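Local structure of trehalose-6-phosphate phosphatase-related protein (Thermoplasma acidophilum, 1U02) at residues Ile63-His66 / Gly67-Ser70; Leu86-Phe89 / Asp90-Tyr93; Thr96-Trp99 / Val100-Pro104; Ile134-Ile137 / Ala138-Gly142. The protein removes the phosphate from trehalose 6-phosphate to give free trehalose, using magnesium as cofactor, and, less efficiently in vitro, hydrolyses para-nitrophenyl phosphate. All coordinates share one frame; numbering follows the deposited sequence.

Interaction 1 (Ile63-His66 / Gly67-Ser70); sequences ICYH and GACS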
# COMPACT_ATOMS: atom_id res chain seq x y z
N ILE A 63 -0.74 -3.79 -7.52
CA ILE A 63 0.23 -2.75 -7.80
C ILE A 63 0.86 -2.57 -6.43
O ILE A 63 0.21 -2.08 -5.50
CB ILE A 63 -0.46 -1.44 -8.26
CG1 ILE A 63 -1.14 -1.65 -9.62
CG2 ILE A 63 0.56 -0.31 -8.37
CD1 ILE A 63 -1.98 -0.47 -10.08
N CYS A 64 2.12 -2.98 -6.28
CA CYS A 64 2.82 -2.89 -5.00
C CYS A 64 3.90 -1.82 -4.95
O CYS A 64 4.26 -1.25 -5.98
CB CYS A 64 3.44 -4.25 -4.66
SG CYS A 64 2.20 -5.58 -4.57
N TYR A 65 4.40 -1.55 -3.74
CA TYR A 65 5.44 -0.54 -3.54
C TYR A 65 5.01 0.80 -4.15
O TYR A 65 5.82 1.52 -4.73
CB TYR A 65 6.76 -0.97 -4.19
CG TYR A 65 7.39 -2.23 -3.64
CD1 TYR A 65 7.86 -2.30 -2.33
CD2 TYR A 65 7.58 -3.35 -4.46
CE1 TYR A 65 8.50 -3.44 -1.84
CE2 TYR A 65 8.22 -4.49 -3.99
CZ TYR A 65 8.68 -4.53 -2.68
OH TYR A 65 9.35 -5.64 -2.23
N HIS A 66 3.72 1.11 -4.04
CA HIS A 66 3.19 2.36 -4.58
C HIS A 66 3.41 2.47 -6.09
O HIS A 66 3.40 3.57 -6.65
CB HIS A 66 3.82 3.56 -3.87
CG HIS A 66 3.35 3.73 -2.45
ND1 HIS A 66 2.14 4.30 -2.13
CD2 HIS A 66 3.94 3.39 -1.28
CE1 HIS A 66 1.99 4.30 -0.81
NE2 HIS A 66 3.07 3.75 -0.27
N GLY A 67 3.62 1.33 -6.74
CA GLY A 67 3.83 1.32 -8.18
C GLY A 67 5.16 0.81 -8.70
O GLY A 67 5.30 0.61 -9.91
N ALA A 68 6.14 0.60 -7.83
CA ALA A 68 7.46 0.13 -8.28
C ALA A 68 7.43 -1.28 -8.88
O ALA A 68 8.24 -1.61 -9.74
CB ALA A 68 8.46 0.18 -7.14
N CYS A 69 6.49 -2.10 -8.42
CA CYS A 69 6.38 -3.47 -8.91
C CYS A 69 4.92 -3.89 -8.88
O CYS A 69 4.18 -3.52 -7.98
CB CYS A 69 7.21 -4.40 -8.03
SG CYS A 69 7.39 -6.09 -8.65
N SER A 70 4.52 -4.67 -9.88
CA SER A 70 3.15 -5.16 -9.96
C SER A 70 3.20 -6.67 -10.11
O SER A 70 4.23 -7.23 -10.48
CB SER A 70 2.43 -4.57 -11.18
OG SER A 70 2.45 -3.16 -11.16
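Cys64 and Cys69 form an antiparallel hydrogen-bonded pair in which the Cys64 N to Cys69 O bond is short at 2.7 Å while the return bond, Cys69 N to Cys64 O, is weak at 3.4 Å; next to it Ile63 and Ser70 make a non-hydrogen-bonded pair. Cys64 O also takes the N-H of Gly67 at 2.8 Å, a donor that comes from well above the carbonyl plane. Ala68 N turns back to Tyr65 O at 3.2 Å, again from above the plane. Ala68 and Cys69 thus both sit opposite Cys64, a classic beta bulge at the turn of the hairpin made by strands 61-64 and 69-72 in the main sheet of this HAD-type phosphatase. With CG beside the backbone N (chi1 -62°), the Tyr65 ring swings back past the turn: its CB meets Ala68 CB at 3.6 Å, and Cys69 CB lies at the ring edge, in plane, 3.7 Å from Tyr65 CD2. On the face of Ile63 and Ser70, the CG2 branch of Ile63 rests 3.7 Å from Gly67 CA. Gly67 has phi 118°, where a CB would clash with His66 O. Ser70 OG is hydrogen-bonded to Asn79, and the His66 side chain lies about 7 Å from the bound magnesium.

Interaction 2 (Leu86-Phe89 / Asp90-Tyr93); sequences LGVF and DRIY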
# COMPACT_ATOMS: atom_id res chain seq x y z
N LEU A 86 17.29 -3.61 -6.51
CA LEU A 86 17.29 -4.81 -5.67
C LEU A 86 18.54 -4.95 -4.80
O LEU A 86 18.44 -5.25 -3.61
CB LEU A 86 17.12 -6.07 -6.53
CG LEU A 86 15.75 -6.23 -7.20
CD1 LEU A 86 15.73 -7.48 -8.08
CD2 LEU A 86 14.66 -6.31 -6.14
N GLY A 87 19.72 -4.73 -5.37
CA GLY A 87 20.94 -4.84 -4.58
C GLY A 87 21.04 -3.74 -3.54
O GLY A 87 21.59 -3.94 -2.45
N VAL A 88 20.50 -2.57 -3.87
CA VAL A 88 20.54 -1.43 -2.97
C VAL A 88 19.81 -1.68 -1.65
O VAL A 88 20.37 -1.50 -0.58
CB VAL A 88 19.92 -0.18 -3.64
CG1 VAL A 88 19.94 1.00 -2.68
CG2 VAL A 88 20.71 0.16 -4.89
N PHE A 89 18.56 -2.12 -1.74
CA PHE A 89 17.81 -2.37 -0.53
C PHE A 89 18.37 -3.51 0.31
O PHE A 89 18.19 -3.54 1.52
CB PHE A 89 16.34 -2.57 -0.88
CG PHE A 89 15.66 -1.29 -1.24
CD1 PHE A 89 15.40 -0.34 -0.25
CD2 PHE A 89 15.36 -0.99 -2.56
CE1 PHE A 89 14.85 0.91 -0.59
CE2 PHE A 89 14.81 0.25 -2.91
CZ PHE A 89 14.56 1.20 -1.91
N ASP A 90 19.08 -4.44 -0.33
CA ASP A 90 19.71 -5.53 0.42
C ASP A 90 20.80 -4.90 1.29
O ASP A 90 20.93 -5.21 2.48
CB ASP A 90 20.35 -6.57 -0.50
CG ASP A 90 19.32 -7.46 -1.18
OD1 ASP A 90 18.28 -7.76 -0.55
OD2 ASP A 90 19.57 -7.88 -2.33
N ARG A 91 21.59 -4.01 0.69
CA ARG A 91 22.67 -3.34 1.40
C ARG A 91 22.14 -2.41 2.48
O ARG A 91 22.72 -2.31 3.57
CB ARG A 91 23.55 -2.54 0.42
CG ARG A 91 24.25 -3.41 -0.63
CD ARG A 91 25.50 -2.72 -1.21
NE ARG A 91 25.21 -1.58 -2.07
CZ ARG A 91 24.67 -1.67 -3.29
NH1 ARG A 91 24.36 -2.85 -3.81
NH2 ARG A 91 24.45 -0.57 -4.00
N ILE A 92 21.04 -1.72 2.19
CA ILE A 92 20.45 -0.81 3.17
C ILE A 92 20.05 -1.57 4.43
O ILE A 92 20.32 -1.12 5.55
CB ILE A 92 19.22 -0.08 2.58
CG1 ILE A 92 19.69 0.92 1.52
CG2 ILE A 92 18.45 0.64 3.69
CD1 ILE A 92 18.57 1.59 0.75
N TYR A 93 19.42 -2.72 4.25
CA TYR A 93 19.00 -3.52 5.39
C TYR A 93 20.22 -4.03 6.16
O TYR A 93 20.25 -3.97 7.39
CB TYR A 93 18.17 -4.72 4.93
CG TYR A 93 17.73 -5.57 6.10
CD1 TYR A 93 16.75 -5.10 6.98
CD2 TYR A 93 18.33 -6.79 6.37
CE1 TYR A 93 16.40 -5.83 8.11
CE2 TYR A 93 17.99 -7.53 7.51
CZ TYR A 93 17.02 -7.04 8.37
OH TYR A 93 16.70 -7.74 9.51
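The guanidinium of Arg91 has Val88 CA over one face, 3.9 Å above its plane and offset toward the rim, while Ile92 CD1 approaches the Phe89 ring obliquely, 3.8 Å from Phe89 CD1. A bend in the arginine chain at chi3 (-70°) folds the group back along the helix and brings NH2 to 3.9 Å from the CG2 branch of Val88. The other branch of Val88, CG1, anti to the backbone N (chi1 179°), meets Ile92 CD1 at 3.7 Å; that methyl is therefore shared by Val88 and Phe89, and Phe89 and Ile92 run side by side. Underneath are the i to i+4 bonds of the helix, such as Ile92 N to Val88 O at 2.9 Å. Asp90 sets OD2 close to Leu86 O, two acceptors 3.1 Å apart, and its OD1 forms a salt bridge with Arg110. With an alanine here in place of Asp90, Arg110 would probably lose this charge partner and its guanidinium be held less firmly. Helix 86-96 packs on both the sheet and a second helix: Phe89 and Ile92 touch Val115 of strand 114-118, and Val88, Arg91 and Ile92 touch Phe141 of helix 127-141.

Interaction 3 (Thr96-Trp99 / Val100-Pro104); sequences TRSW and VSDFP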
# COMPACT_ATOMS: atom_id res chain seq x y z
N THR A 96 21.74 -1.24 8.19
CA THR A 96 20.92 -0.59 9.21
C THR A 96 20.18 -1.52 10.17
O THR A 96 19.59 -1.05 11.15
CB THR A 96 19.88 0.36 8.55
OG1 THR A 96 18.95 -0.41 7.77
CG2 THR A 96 20.57 1.38 7.65
N ARG A 97 20.20 -2.82 9.90
CA ARG A 97 19.47 -3.76 10.76
C ARG A 97 19.87 -3.70 12.23
O ARG A 97 19.04 -3.96 13.11
CB ARG A 97 19.63 -5.20 10.25
CG ARG A 97 20.99 -5.80 10.49
CD ARG A 97 21.05 -7.23 9.95
NE ARG A 97 22.37 -7.82 10.11
CZ ARG A 97 22.91 -8.15 11.28
NH1 ARG A 97 22.24 -7.95 12.41
NH2 ARG A 97 24.13 -8.68 11.33
N SER A 98 21.12 -3.34 12.51
CA SER A 98 21.59 -3.27 13.88
C SER A 98 20.99 -2.10 14.68
O SER A 98 21.13 -2.04 15.90
CB SER A 98 23.12 -3.16 13.92
OG SER A 98 23.54 -1.90 13.43
N TRP A 99 20.30 -1.19 13.99
CA TRP A 99 19.71 -0.05 14.68
C TRP A 99 18.61 -0.46 15.66
O TRP A 99 18.22 0.33 16.52
CB TRP A 99 19.15 0.96 13.68
CG TRP A 99 20.21 1.62 12.83
CD1 TRP A 99 21.56 1.46 12.92
CD2 TRP A 99 19.99 2.54 11.76
NE1 TRP A 99 22.20 2.22 11.97
CE2 TRP A 99 21.25 2.90 11.24
CE3 TRP A 99 18.84 3.10 11.17
CZ2 TRP A 99 21.41 3.79 10.17
CZ3 TRP A 99 18.99 3.99 10.11
CH2 TRP A 99 20.26 4.32 9.62
N VAL A 100 18.11 -1.68 15.53
CA VAL A 100 17.08 -2.15 16.45
C VAL A 100 17.63 -2.19 17.88
O VAL A 100 16.87 -2.10 18.84
CB VAL A 100 16.56 -3.56 16.07
CG1 VAL A 100 15.88 -3.51 14.70
CG2 VAL A 100 17.70 -4.57 16.06
N SER A 101 18.94 -2.33 18.02
CA SER A 101 19.54 -2.36 19.35
C SER A 101 19.96 -0.94 19.76
O SER A 101 19.95 -0.60 20.94
CB SER A 101 20.75 -3.32 19.39
OG SER A 101 21.76 -2.94 18.48
N ASP A 102 20.31 -0.11 18.78
CA ASP A 102 20.70 1.27 19.07
C ASP A 102 19.48 2.06 19.55
O ASP A 102 19.60 2.95 20.40
CB ASP A 102 21.30 1.94 17.84
CG ASP A 102 22.57 1.26 17.35
OD1 ASP A 102 23.35 0.76 18.19
OD2 ASP A 102 22.79 1.23 16.12
N PHE A 103 18.32 1.73 19.00
CA PHE A 103 17.07 2.40 19.35
C PHE A 103 16.03 1.36 19.76
O PHE A 103 15.11 1.06 18.98
CB PHE A 103 16.56 3.19 18.15
CG PHE A 103 17.56 4.14 17.57
CD1 PHE A 103 17.90 5.32 18.23
CD2 PHE A 103 18.19 3.85 16.36
CE1 PHE A 103 18.84 6.20 17.70
CE2 PHE A 103 19.14 4.72 15.81
CZ PHE A 103 19.47 5.90 16.49
N PRO A 104 16.14 0.81 20.98
CA PRO A 104 15.21 -0.21 21.48
C PRO A 104 13.75 0.14 21.23
O PRO A 104 13.27 1.20 21.65
CB PRO A 104 15.55 -0.27 22.97
CG PRO A 104 17.03 0.01 22.98
CD PRO A 104 17.10 1.19 22.03
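Trp99 and Asp102 cross at a slant, with indole and carboxylate planes 43° apart, and Asp102 OD2 stands 3.4 Å from Trp99 CD1. Asp102 OD2 also makes a long, weak ion pair with Arg133. One indole face carries Thr96 CB, centred 3.7 Å above the plane. Phe103, the first residue past the short helix, places its CD2 4.1 Å from Trp99 CB, and one face of its ring has Asp102 CB over the rim. The backbone draws Phe103 in, since its N-H bonds to Trp99 O at 2.8 Å. Ser98 O is gripped twice by Ser101. The hydroxyl OG, held between the backbone N and carbonyl carbon of its own residue (chi1 60°), donates at 2.8 Å to Ser98 O in the carbonyl plane, whereas Ser101 N reaches the same oxygen at 3.1 Å from above that plane. Val100 lays its CG2 methyl 3.3 Å from Arg97 O. On the buried side, Arg133 of helix 127-141 makes a cation-pi contact with Trp99, and Leu130 of that helix touches both Trp99 and Phe103. A type I beta turn from Thr96 to Trp99 leads directly into the short helix 99-102, connecting helix 86-96 to strand 107-111.

Interaction 4 (Ile134-Ile137 / Ala138-Gly142); sequences IEEI and ARIFG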
# COMPACT_ATOMS: atom_id res chain seq x y z
N ILE A 134 18.44 7.91 8.95
CA ILE A 134 17.71 7.34 7.81
C ILE A 134 17.90 8.22 6.57
O ILE A 134 18.15 7.71 5.48
CB ILE A 134 16.21 7.21 8.13
CG1 ILE A 134 16.01 6.16 9.22
CG2 ILE A 134 15.43 6.84 6.87
CD1 ILE A 134 14.60 6.11 9.78
N GLU A 135 17.80 9.53 6.74
CA GLU A 135 17.96 10.44 5.62
C GLU A 135 19.38 10.36 5.05
O GLU A 135 19.58 10.50 3.85
CB GLU A 135 17.63 11.87 6.07
CG GLU A 135 16.23 11.95 6.65
CD GLU A 135 15.88 13.32 7.21
OE1 GLU A 135 16.74 13.94 7.85
OE2 GLU A 135 14.72 13.76 7.01
N GLU A 136 20.36 10.11 5.92
CA GLU A 136 21.75 9.99 5.49
C GLU A 136 21.89 8.75 4.62
O GLU A 136 22.55 8.77 3.57
CB GLU A 136 22.67 9.91 6.70
CG GLU A 136 24.15 9.73 6.37
CD GLU A 136 25.03 9.79 7.60
OE1 GLU A 136 24.81 9.00 8.54
OE2 GLU A 136 25.95 10.65 7.63
N ILE A 137 21.29 7.65 5.06
CA ILE A 137 21.34 6.41 4.29
C ILE A 137 20.67 6.63 2.93
O ILE A 137 21.15 6.15 1.91
CB ILE A 137 20.62 5.27 5.04
CG1 ILE A 137 21.48 4.81 6.22
CG2 ILE A 137 20.38 4.09 4.11
CD1 ILE A 137 22.80 4.18 5.80
N ALA A 138 19.57 7.37 2.93
CA ALA A 138 18.84 7.66 1.71
C ALA A 138 19.72 8.41 0.70
O ALA A 138 19.71 8.11 -0.49
CB ALA A 138 17.59 8.47 2.02
N ARG A 139 20.47 9.39 1.19
CA ARG A 139 21.34 10.16 0.31
C ARG A 139 22.48 9.30 -0.19
O ARG A 139 22.85 9.35 -1.36
CB ARG A 139 21.89 11.40 1.03
CG ARG A 139 20.80 12.25 1.67
CD ARG A 139 21.33 13.60 2.15
NE ARG A 139 20.34 14.27 3.00
CZ ARG A 139 20.20 14.05 4.30
NH1 ARG A 139 20.99 13.19 4.92
NH2 ARG A 139 19.26 14.69 4.98
N ILE A 140 23.04 8.48 0.70
CA ILE A 140 24.14 7.61 0.32
C ILE A 140 23.77 6.64 -0.80
O ILE A 140 24.50 6.51 -1.78
CB ILE A 140 24.64 6.80 1.53
CG1 ILE A 140 25.21 7.75 2.58
CG2 ILE A 140 25.68 5.78 1.10
CD1 ILE A 140 25.52 7.09 3.92
N PHE A 141 22.62 5.99 -0.66
CA PHE A 141 22.17 5.01 -1.65
C PHE A 141 21.32 5.57 -2.78
O PHE A 141 20.96 4.84 -3.70
CB PHE A 141 21.41 3.90 -0.94
CG PHE A 141 22.29 3.02 -0.11
CD1 PHE A 141 22.91 1.91 -0.67
CD2 PHE A 141 22.52 3.31 1.23
CE1 PHE A 141 23.76 1.10 0.09
CE2 PHE A 141 23.36 2.52 2.01
CZ PHE A 141 23.98 1.41 1.44
N GLY A 142 21.00 6.85 -2.71
CA GLY A 142 20.20 7.45 -3.76
C GLY A 142 18.77 6.97 -3.80
O GLY A 142 18.20 6.77 -4.87
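Phe141 folds back over the preceding turn of helix onto Ile137. Its CB lies 3.6 Å from Ile137 O, and CG is set beside the backbone N (chi1 -70°), which points the ring along the isoleucine. CD2 then brings the ring edge to Ile137 O, in plane and 3.2 Å away, and also meets Ile137 CG2 at 3.7 Å. Further out, CE2 reaches Ile137 CD1 at 4.2 Å. Backbone N of Phe141 donates to that same carbonyl, Ile137 O, so it meets the phenylalanine through both an N-H and a ring edge. Just past this residue, Gly142 takes positive phi (69°) as the C-prime residue of a Schellman motif that ends helix 127-141. A serine in place of Phe141 would probably open a gap beside Val88 and Ile92 of helix 86-96, which the ring touches, and leave Ile137 CG2 without its aromatic neighbour. One turn back, Glu135 and Arg139 run side by side, with the carboxylate and guanidinium planes 69° apart. Their salt bridge is long, Glu135 OE1 to Arg139 NH2 at 3.9 Å, while Glu135 OE2 is hydrogen-bonded to Tyr147. Glu136 CG lies against Ile140 CD1 at 3.9 Å.

In the fold
Interaction 1 is the buried member, a hairpin turn in the main sheet whose centre is about 8 Å from that of the chain; the other three are partly buried, their centres about 20 to 25 Å from the centre of the chain, in the part built on the four-stranded antiparallel sheet. There interactions 2 and 4 each lie within one helix, and the two helices touch, Ile92 meeting Ile137. Interaction 3 reaches helix 127-141 through Trp99, which lies against Ile134 and Ile137. In 63-70 a bulge interrupts the strand pairing, whereas interactions 2 and 4 rest mostly on i to i+4 helix bonds, with pairs such as Glu135 and Arg139 added. Interaction 1 touches none of the others.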